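Local coordinates for oligopeptide-binding protein oppA (Lactococcus lactis, PDB 3DRF) that binds oligopeptides in a voluminous Venus-flytrap cavity as the receptor of the OppABCDF ABC transporter, which takes them up, at residues Y301-Y306 with I537-M542; A339-E344 with I430-K435. All coordinates share one frame; numbering follows the deposited sequence.

Interaction 1. Residues Y301-Y306 with I537-M542; sequences YISLMY and IPTNFM
Y301 and M542 meet at one end of an antiparallel strand pair in a Met-aromatic contact. With CG of Y301 anti to its backbone N (chi1 175°), the ring turns one face to M542, whose chain, bent at chi3, sets its methyl CE 3.5 Å from the ring centroid, almost on the normal, as a CH-pi contact. The sulfur SD is over the same face but farther from the centre. At the other end, M305 and I537 form a hydrogen-bonded pair, with M305 N to I537 O and I537 N to M305 O both at 2.9 Å. Their side chains run side by side, M305 CE touching I537 CG1 at 3.7 Å. Between these ends lies a classic beta bulge, in which T539 and N540 both face S303. S303 O accepts T539 N at 2.8 Å and, weakly, N540 N. S303 OG, held between its backbone N and carbonyl carbon (chi1 63°), takes the same N540 N at 3.0 Å and shares a water with N540 OD1. S303 N returns a nearly straight bond to N540 O. I302 and F541 lie side by side, pointing the same way, with I302 CD1 3.6 Å from F541 CE1. Y301 OH is hydrogen-bonded to S472 and to the backbone of the bound peptide. An alanine here would probably leave the M542 methyl without its aromatic seat, and S472 and the peptide without their hydroxyl partner. The chemistry implies a division of labour: the serine hydroxyl probably helps satisfy the N540 amide at the bulge, while apolar contact is likely to steady a ring whose polar end reaches the ligand.

Interaction 2. Residues A339-E344 with I430-K435; sequences ARNVAE and IQQWKK
The short connection between two successive helices of the solute-binding protein fold, 330-339 and 342-349, packs here on the last turns of helix 422-435. A339 and W433 begin the contact: the methyl CB of A339 lies 3.7 Å from W433 CD1, approaching the five-membered ring obliquely. R340 continues the row along the ring system, its CG 3.6 Å from W433 CZ2 and its CD close to the same atom. The two side chains run side by side and point the same way, with the guanidinium and indole planes only 11° apart, yet it is the aliphatic stem of the arginine that touches the ring. The guanidinium itself is carried onward, where it makes a cation-pi contact with Y429 and a hydrogen bond to T539. W433 NE1, for its part, bonds I336 O.

Beside this apolar row, Q432 lies against the A339 carbonyl and the N341 side chain. Its CB approaches A339 O at 3.2 Å, and its CG meets N341 OD1 at 3.4 Å. A bend at chi2 (-49°) swings CD of Q432 back, and its amide stacks on that of N341, the planes 29° apart, though the two chains cross at about a right angle. Each amide has a partner in its own segment: N341 ND2 gives E344 OE1 a nearly straight bond of 3.0 Å, and K435 NZ bonds Q432 OE1 at 2.8 Å. N428, a turn earlier on the opposing helix, is a further partner of both, bonding N341 OD1 through its side chain and, weakly, Q432 NE2 through its carbonyl.

Among the strands, W433 contacts V440 of strand 439-442, meets Y413 of strand 407-414 edge-to-face and, with R340, touches M305 of strand 292-307.

Followed from the N terminus, the chain enters interaction 1 on strand 292-307, runs through the helices that meet at 339-344, returns at 430-435 to close interaction 2, and much later, at 537-542, closes interaction 1. The smaller loop is therefore nested inside the larger one. Interaction 1 pairs two strands of the mixed sheet, whereas interaction 2 joins the break between two helices to a third; their centres lie about 15 Å apart. The two are nevertheless in direct touch, since R340 and W433 of interaction 2 pack against M305 and T539 of the strand pair.

Interaction 1. Residues Y301-Y306 with I537-M542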
# COMPACT_ATOMS: atom_id res chain seq x y z
N TYR A 301 2.26 3.25 7.82
CA TYR A 301 1.37 2.05 7.87
C TYR A 301 0.05 2.37 8.54
O TYR A 301 -0.01 3.11 9.47
CB TYR A 301 2.09 0.94 8.68
CG TYR A 301 1.31 -0.36 8.97
CD1 TYR A 301 1.44 -1.45 8.17
CD2 TYR A 301 0.47 -0.46 10.07
CE1 TYR A 301 0.77 -2.65 8.49
CE2 TYR A 301 -0.19 -1.60 10.37
CZ TYR A 301 -0.03 -2.68 9.58
OH TYR A 301 -0.67 -3.85 9.87
N ILE A 302 -0.98 1.67 8.05
CA ILE A 302 -2.27 1.61 8.74
C ILE A 302 -2.85 0.25 8.47
O ILE A 302 -2.79 -0.28 7.36
CB ILE A 302 -3.26 2.74 8.26
CG1 ILE A 302 -4.59 2.79 9.04
CG2 ILE A 302 -3.62 2.66 6.75
CD1 ILE A 302 -4.40 3.15 10.45
N SER A 303 -3.43 -0.32 9.52
CA SER A 303 -4.39 -1.43 9.37
C SER A 303 -5.81 -0.95 9.72
O SER A 303 -5.97 -0.10 10.50
CB SER A 303 -4.00 -2.69 10.15
OG SER A 303 -3.99 -2.40 11.56
N LEU A 304 -6.78 -1.60 9.10
CA LEU A 304 -8.17 -1.17 9.18
C LEU A 304 -9.09 -2.30 8.83
O LEU A 304 -8.77 -3.18 8.13
CB LEU A 304 -8.44 0.08 8.30
CG LEU A 304 -8.46 -0.19 6.80
CD1 LEU A 304 -8.99 1.09 6.13
CD2 LEU A 304 -7.03 -0.55 6.22
N MET A 305 -10.25 -2.23 9.43
CA MET A 305 -11.31 -3.16 9.15
C MET A 305 -12.28 -2.54 8.10
O MET A 305 -12.76 -1.45 8.22
CB MET A 305 -12.06 -3.43 10.48
CG MET A 305 -13.22 -4.46 10.34
SD MET A 305 -13.81 -5.09 11.96
CE MET A 305 -14.46 -3.55 12.70
N TYR A 306 -12.55 -3.31 7.05
CA TYR A 306 -13.43 -2.92 5.95
C TYR A 306 -14.78 -3.59 6.04
O TYR A 306 -14.86 -4.76 6.39
CB TYR A 306 -12.83 -3.41 4.61
CG TYR A 306 -11.66 -2.58 4.09
CD1 TYR A 306 -11.86 -1.50 3.19
CD2 TYR A 306 -10.37 -2.83 4.49
CE1 TYR A 306 -10.81 -0.74 2.69
CE2 TYR A 306 -9.31 -2.07 3.98
CZ TYR A 306 -9.55 -1.05 3.09
OH TYR A 306 -8.46 -0.31 2.65
N ILE A 537 -13.04 0.99 9.75
CA ILE A 537 -12.67 1.25 11.15
C ILE A 537 -11.12 1.12 11.27
O ILE A 537 -10.56 0.14 10.99
CB ILE A 537 -13.32 0.20 12.11
CG1 ILE A 537 -14.87 0.07 11.93
CG2 ILE A 537 -12.95 0.50 13.58
CD1 ILE A 537 -15.66 1.36 12.29
N PRO A 538 -10.48 2.20 11.74
CA PRO A 538 -9.01 2.14 11.88
C PRO A 538 -8.66 1.08 12.93
O PRO A 538 -9.32 0.98 13.92
CB PRO A 538 -8.63 3.53 12.41
CG PRO A 538 -9.81 4.42 12.04
CD PRO A 538 -11.01 3.53 12.14
N THR A 539 -7.61 0.34 12.73
CA THR A 539 -7.19 -0.73 13.68
C THR A 539 -5.90 -0.32 14.43
O THR A 539 -5.94 0.06 15.54
CB THR A 539 -7.11 -2.10 12.95
OG1 THR A 539 -8.37 -2.32 12.33
CG2 THR A 539 -6.85 -3.22 13.99
N ASN A 540 -4.77 -0.44 13.75
CA ASN A 540 -3.43 -0.14 14.34
C ASN A 540 -2.50 0.80 13.54
O ASN A 540 -2.50 0.85 12.33
CB ASN A 540 -2.64 -1.43 14.55
CG ASN A 540 -3.14 -2.25 15.73
OD1 ASN A 540 -3.25 -3.43 15.63
ND2 ASN A 540 -3.39 -1.63 16.76
N PHE A 541 -1.71 1.53 14.31
CA PHE A 541 -0.46 2.13 13.89
C PHE A 541 0.65 1.20 14.40
O PHE A 541 0.44 0.43 15.29
CB PHE A 541 -0.28 3.52 14.50
CG PHE A 541 -1.40 4.53 14.20
CD1 PHE A 541 -2.00 4.65 12.93
CD2 PHE A 541 -1.80 5.37 15.17
CE1 PHE A 541 -2.99 5.63 12.72
CE2 PHE A 541 -2.76 6.31 14.93
CZ PHE A 541 -3.35 6.42 13.71
N MET A 542 1.83 1.35 13.81
CA MET A 542 2.94 0.45 14.13
C MET A 542 4.30 1.10 14.00
O MET A 542 4.48 2.08 13.33
CB MET A 542 2.90 -0.77 13.16
CG MET A 542 3.40 -2.12 13.70
SD MET A 542 2.68 -3.38 12.64
CE MET A 542 3.30 -2.90 11.07
O HOH W 1 1.79 3.22 11.61
O HOH W 2 -3.76 -4.81 12.92

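Interaction 2. Residues A339-E344 with I430-K435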
# COMPACT_ATOMS: atom_id res chain seq x y z
N ALA A 339 -17.17 -2.89 19.56
CA ALA A 339 -17.13 -4.22 20.27
C ALA A 339 -15.72 -4.85 20.25
O ALA A 339 -15.41 -5.67 21.04
CB ALA A 339 -18.10 -5.17 19.61
N ARG A 340 -14.87 -4.47 19.29
CA ARG A 340 -13.51 -5.06 19.28
C ARG A 340 -12.69 -4.57 20.49
O ARG A 340 -12.89 -3.53 21.01
CB ARG A 340 -12.71 -4.72 17.97
CG ARG A 340 -13.29 -5.41 16.70
CD ARG A 340 -12.25 -5.39 15.55
NE ARG A 340 -11.87 -4.01 15.21
CZ ARG A 340 -10.90 -3.73 14.35
NH1 ARG A 340 -10.62 -2.49 14.11
NH2 ARG A 340 -10.26 -4.72 13.76
N ASN A 341 -11.76 -5.45 20.88
CA ASN A 341 -10.81 -5.18 21.93
C ASN A 341 -9.37 -5.08 21.40
O ASN A 341 -8.51 -5.82 21.77
CB ASN A 341 -10.90 -6.27 23.03
CG ASN A 341 -10.70 -7.67 22.49
OD1 ASN A 341 -10.87 -7.95 21.38
ND2 ASN A 341 -10.32 -8.57 23.39
N VAL A 342 -9.15 -4.08 20.54
CA VAL A 342 -7.87 -3.98 19.84
C VAL A 342 -6.72 -3.70 20.84
O VAL A 342 -5.68 -4.23 20.69
CB VAL A 342 -7.94 -2.86 18.75
CG1 VAL A 342 -6.63 -2.67 18.12
CG2 VAL A 342 -9.00 -3.23 17.72
N ALA A 343 -6.95 -2.87 21.84
CA ALA A 343 -5.92 -2.58 22.85
C ALA A 343 -5.53 -3.86 23.62
O ALA A 343 -4.37 -4.12 23.79
CB ALA A 343 -6.43 -1.46 23.81
N GLU A 344 -6.51 -4.66 24.04
CA GLU A 344 -6.19 -5.92 24.71
C GLU A 344 -5.35 -6.85 23.81
O GLU A 344 -4.42 -7.43 24.25
CB GLU A 344 -7.48 -6.64 25.13
CG GLU A 344 -8.21 -6.05 26.31
CD GLU A 344 -9.30 -6.95 26.82
OE1 GLU A 344 -9.70 -7.92 26.22
OE2 GLU A 344 -9.71 -6.60 27.93
N ILE A 430 -14.55 -12.60 16.99
CA ILE A 430 -15.83 -13.31 16.88
C ILE A 430 -16.54 -13.41 18.27
O ILE A 430 -17.72 -13.20 18.35
CB ILE A 430 -15.60 -14.70 16.22
CG1 ILE A 430 -15.29 -14.50 14.73
CG2 ILE A 430 -16.88 -15.58 16.34
CD1 ILE A 430 -14.88 -15.81 13.95
N GLN A 431 -15.77 -13.73 19.29
CA GLN A 431 -16.25 -13.77 20.66
C GLN A 431 -16.74 -12.40 21.12
O GLN A 431 -17.75 -12.32 21.71
CB GLN A 431 -15.12 -14.28 21.57
CG GLN A 431 -15.42 -14.20 23.05
CD GLN A 431 -14.19 -14.35 23.94
OE1 GLN A 431 -13.06 -14.46 23.50
NE2 GLN A 431 -14.45 -14.39 25.24
N GLN A 432 -16.04 -11.31 20.81
CA GLN A 432 -16.54 -9.99 21.20
C GLN A 432 -17.86 -9.66 20.47
O GLN A 432 -18.77 -9.13 21.05
CB GLN A 432 -15.49 -8.87 20.93
CG GLN A 432 -14.09 -9.10 21.52
CD GLN A 432 -14.12 -9.51 23.00
OE1 GLN A 432 -14.69 -8.85 23.82
NE2 GLN A 432 -13.48 -10.60 23.29
N TRP A 433 -17.95 -10.01 19.20
CA TRP A 433 -19.15 -9.76 18.44
C TRP A 433 -20.37 -10.57 18.96
O TRP A 433 -21.44 -10.09 18.98
CB TRP A 433 -18.82 -10.00 16.94
CG TRP A 433 -17.92 -8.86 16.40
CD1 TRP A 433 -17.95 -7.59 16.79
CD2 TRP A 433 -16.86 -8.97 15.46
NE1 TRP A 433 -17.01 -6.85 16.13
CE2 TRP A 433 -16.32 -7.68 15.30
CE3 TRP A 433 -16.35 -10.01 14.70
CZ2 TRP A 433 -15.27 -7.40 14.41
CZ3 TRP A 433 -15.26 -9.74 13.81
CH2 TRP A 433 -14.73 -8.45 13.69
N LYS A 434 -20.10 -11.79 19.41
CA LYS A 434 -21.15 -12.58 20.06
C LYS A 434 -21.69 -11.85 21.32
O LYS A 434 -22.86 -11.88 21.56
CB LYS A 434 -20.62 -13.97 20.38
CG LYS A 434 -21.67 -14.88 21.07
CD LYS A 434 -21.11 -16.29 21.21
CE LYS A 434 -22.16 -17.30 21.79
NZ LYS A 434 -21.48 -18.58 22.18
N LYS A 435 -20.82 -11.19 22.07
CA LYS A 435 -21.26 -10.39 23.24
C LYS A 435 -22.26 -9.31 22.87
O LYS A 435 -23.06 -8.94 23.70
CB LYS A 435 -20.08 -9.73 23.99
CG LYS A 435 -19.03 -10.70 24.57
CD LYS A 435 -17.83 -9.89 25.14
CE LYS A 435 -16.74 -10.79 25.65
NZ LYS A 435 -15.68 -9.98 26.20